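Side-chain contact in YHDH (Escherichia coli, PDB 1O89), which probably catalyses the NADPH-dependent reduction of acrylyl-CoA to propanoyl-CoA: residues 294-297 with 298-302. Numbering follows the deposited sequence.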
loop_
_atom_site.group_PDB
_atom_site.type_symbol
_atom_site.label_atom_id
_atom_site.label_comp_id
_atom_site.label_asym_id
_atom_site.label_seq_id
_atom_site.Cartn_x
_atom_site.Cartn_y
_atom_site.Cartn_z
ATOM N N GLU A 294 2.385 -17.573 -11.854
ATOM C CA GLU A 294 1.293 -18.131 -11.053
ATOM C C GLU A 294 0.160 -17.108 -10.939
ATOM O O GLU A 294 -0.968 -17.377 -11.337
ATOM C CB GLU A 294 1.797 -18.549 -9.664
ATOM C CG GLU A 294 0.751 -19.260 -8.814
ATOM C CD GLU A 294 1.308 -19.815 -7.512
ATOM O OE1 GLU A 294 2.220 -20.678 -7.559
ATOM O OE2 GLU A 294 0.823 -19.402 -6.433
ATOM N N ARG A 295 0.491 -15.926 -10.425
ATOM C CA ARG A 295 -0.435 -14.795 -10.344
ATOM C C ARG A 295 -1.088 -14.481 -11.700
ATOM O O ARG A 295 -2.272 -14.151 -11.783
ATOM C CB ARG A 295 0.324 -13.553 -9.853
ATOM C CG ARG A 295 -0.313 -12.852 -8.677
ATOM C CD ARG A 295 -1.664 -12.298 -8.977
ATOM N NE ARG A 295 -2.037 -11.188 -8.102
ATOM C CZ ARG A 295 -2.642 -11.310 -6.922
ATOM N NH1 ARG A 295 -2.932 -12.501 -6.410
ATOM N NH2 ARG A 295 -2.960 -10.230 -6.240
ATOM N N ARG A 296 -0.292 -14.597 -12.757
ATOM C CA ARG A 296 -0.688 -14.220 -14.103
ATOM C C ARG A 296 -1.751 -15.164 -14.628
ATOM O O ARG A 296 -2.769 -14.718 -15.143
ATOM C CB ARG A 296 0.546 -14.263 -15.013
ATOM C CG ARG A 296 0.347 -13.804 -16.430
ATOM C CD ARG A 296 1.639 -13.771 -17.223
ATOM N NE ARG A 296 2.576 -12.749 -16.758
ATOM C CZ ARG A 296 2.683 -11.516 -17.257
ATOM N NH1 ARG A 296 1.908 -11.112 -18.259
ATOM N NH2 ARG A 296 3.588 -10.675 -16.771
ATOM N N ALA A 297 -1.503 -16.466 -14.501
ATOM C CA ALA A 297 -2.463 -17.491 -14.912
ATOM C C ALA A 297 -3.745 -17.345 -14.088
ATOM O O ALA A 297 -4.848 -17.440 -14.619
ATOM C CB ALA A 297 -1.883 -18.865 -14.734
ATOM N N GLN A 298 -3.579 -17.084 -12.792
ATOM C CA GLN A 298 -4.711 -16.892 -11.909
ATOM C C GLN A 298 -5.614 -15.756 -12.403
ATOM O O GLN A 298 -6.831 -15.876 -12.370
ATOM C CB GLN A 298 -4.224 -16.646 -10.490
ATOM C CG GLN A 298 -5.322 -16.357 -9.480
ATOM C CD GLN A 298 -4.777 -16.060 -8.089
ATOM O OE1 GLN A 298 -5.534 -16.065 -7.114
ATOM N NE2 GLN A 298 -3.468 -15.814 -7.990
ATOM N N ALA A 299 -5.019 -14.676 -12.893
ATOM C CA ALA A 299 -5.784 -13.523 -13.337
ATOM C C ALA A 299 -6.560 -13.828 -14.598
ATOM O O ALA A 299 -7.679 -13.331 -14.759
ATOM C CB ALA A 299 -4.885 -12.305 -13.569
ATOM N N TRP A 300 -5.961 -14.595 -15.501
ATOM C CA TRP A 300 -6.633 -14.929 -16.747
ATOM C C TRP A 300 -7.818 -15.837 -16.479
ATOM O O TRP A 300 -8.840 -15.712 -17.140
ATOM C CB TRP A 300 -5.680 -15.559 -17.776
ATOM C CG TRP A 300 -4.888 -14.516 -18.500
ATOM C CD1 TRP A 300 -3.592 -14.184 -18.278
ATOM C CD2 TRP A 300 -5.361 -13.630 -19.522
ATOM N NE1 TRP A 300 -3.216 -13.159 -19.107
ATOM C CE2 TRP A 300 -4.284 -12.794 -19.880
ATOM C CE3 TRP A 300 -6.585 -13.477 -20.196
ATOM C CZ2 TRP A 300 -4.385 -11.821 -20.870
ATOM C CZ3 TRP A 300 -6.690 -12.510 -21.175
ATOM C CH2 TRP A 300 -5.590 -11.691 -21.508
ATOM N N GLN A 301 -7.678 -16.758 -15.529
ATOM C CA GLN A 301 -8.777 -17.642 -15.143
ATOM C C GLN A 301 -9.938 -16.822 -14.564
ATOM O O GLN A 301 -11.100 -17.070 -14.866
ATOM C CB GLN A 301 -8.297 -18.658 -14.106
ATOM C CG GLN A 301 -9.192 -19.851 -13.963
ATOM C CD GLN A 301 -9.918 -19.916 -12.625
ATOM O OE1 GLN A 301 -10.326 -18.881 -12.061
ATOM N NE2 GLN A 301 -10.109 -21.141 -12.125
ATOM N N ARG A 302 -9.595 -15.839 -13.738
ATOM C CA ARG A 302 -10.574 -14.953 -13.121
ATOM C C ARG A 302 -11.326 -14.103 -14.161
ATOM O O ARG A 302 -12.532 -13.878 -14.019
ATOM C CB ARG A 302 -9.890 -14.047 -12.086
ATOM C CG ARG A 302 -9.564 -14.753 -10.754
ATOM C CD ARG A 302 -10.783 -15.232 -9.996
ATOM N NE ARG A 302 -11.689 -14.120 -9.723
ATOM C CZ ARG A 302 -11.585 -13.292 -8.683
ATOM N NH1 ARG A 302 -10.631 -13.450 -7.760
ATOM N NH2 ARG A 302 -12.461 -12.303 -8.551
HETATM O O HOH W 1 -0.391 -12.237 -19.671
#
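Arg296 and Trp300, one helical turn apart on helix 293-306, are joined side chain to side chain by a water. It accepts from Arg296 NH1 at 2.9 Å and from Trp300 NE1 at 3.0 Å, lying in the plane of both guanidinium and indole, where their N-H groups point. The arginine reaches it with CG anti to the backbone N (chi1 -176°) and a chain extended to CD before bending. Trp300 turns CG anti to its carbonyl carbon, which swings the indole back along the helix and leaves CD1 3.3 Å from Arg296 O, a mere contact, oblique to the ring. Arg296 O accepts a hydrogen bond from Trp300 N at 3.2 Å. Tryptophan suits this buried place: its ring meets Phe150 of helix 139-161 at a shallow angle and touches Leu105 and Val131, while its one N-H is spent on the water. Arginine suits its own because NE donates to Thr291 O, with weak hydrogen bonds from NH2 to the carbonyl oxygens of Val289 and Ser288, the latter an NADP(+)-binding residue.

Around the helix, a bend at chi2 (-63°) brings the Arg295 guanidinium beside the amide of extended Gln298. Gln298 NE2 comes to its edge, 3.7 Å from Arg295 NH1, the planes 76° apart. Two donors meet there without a hydrogen bond; a salt bridge from NH2 to Asp161 answers the arginine's charge. Glutamine suits because its neutral amide adds no charge, and it also touches Met157. Gln298 N donates to Glu294 O at 3.0 Å, and small Ala299 rests CB against the carbonyl oxygens of Arg295 and Arg296.

The chemistry implies two unlike faces: one where buried Arg296 and Trp300 share a water acceptor, and one where ionic pairing outside the turn holds Arg295.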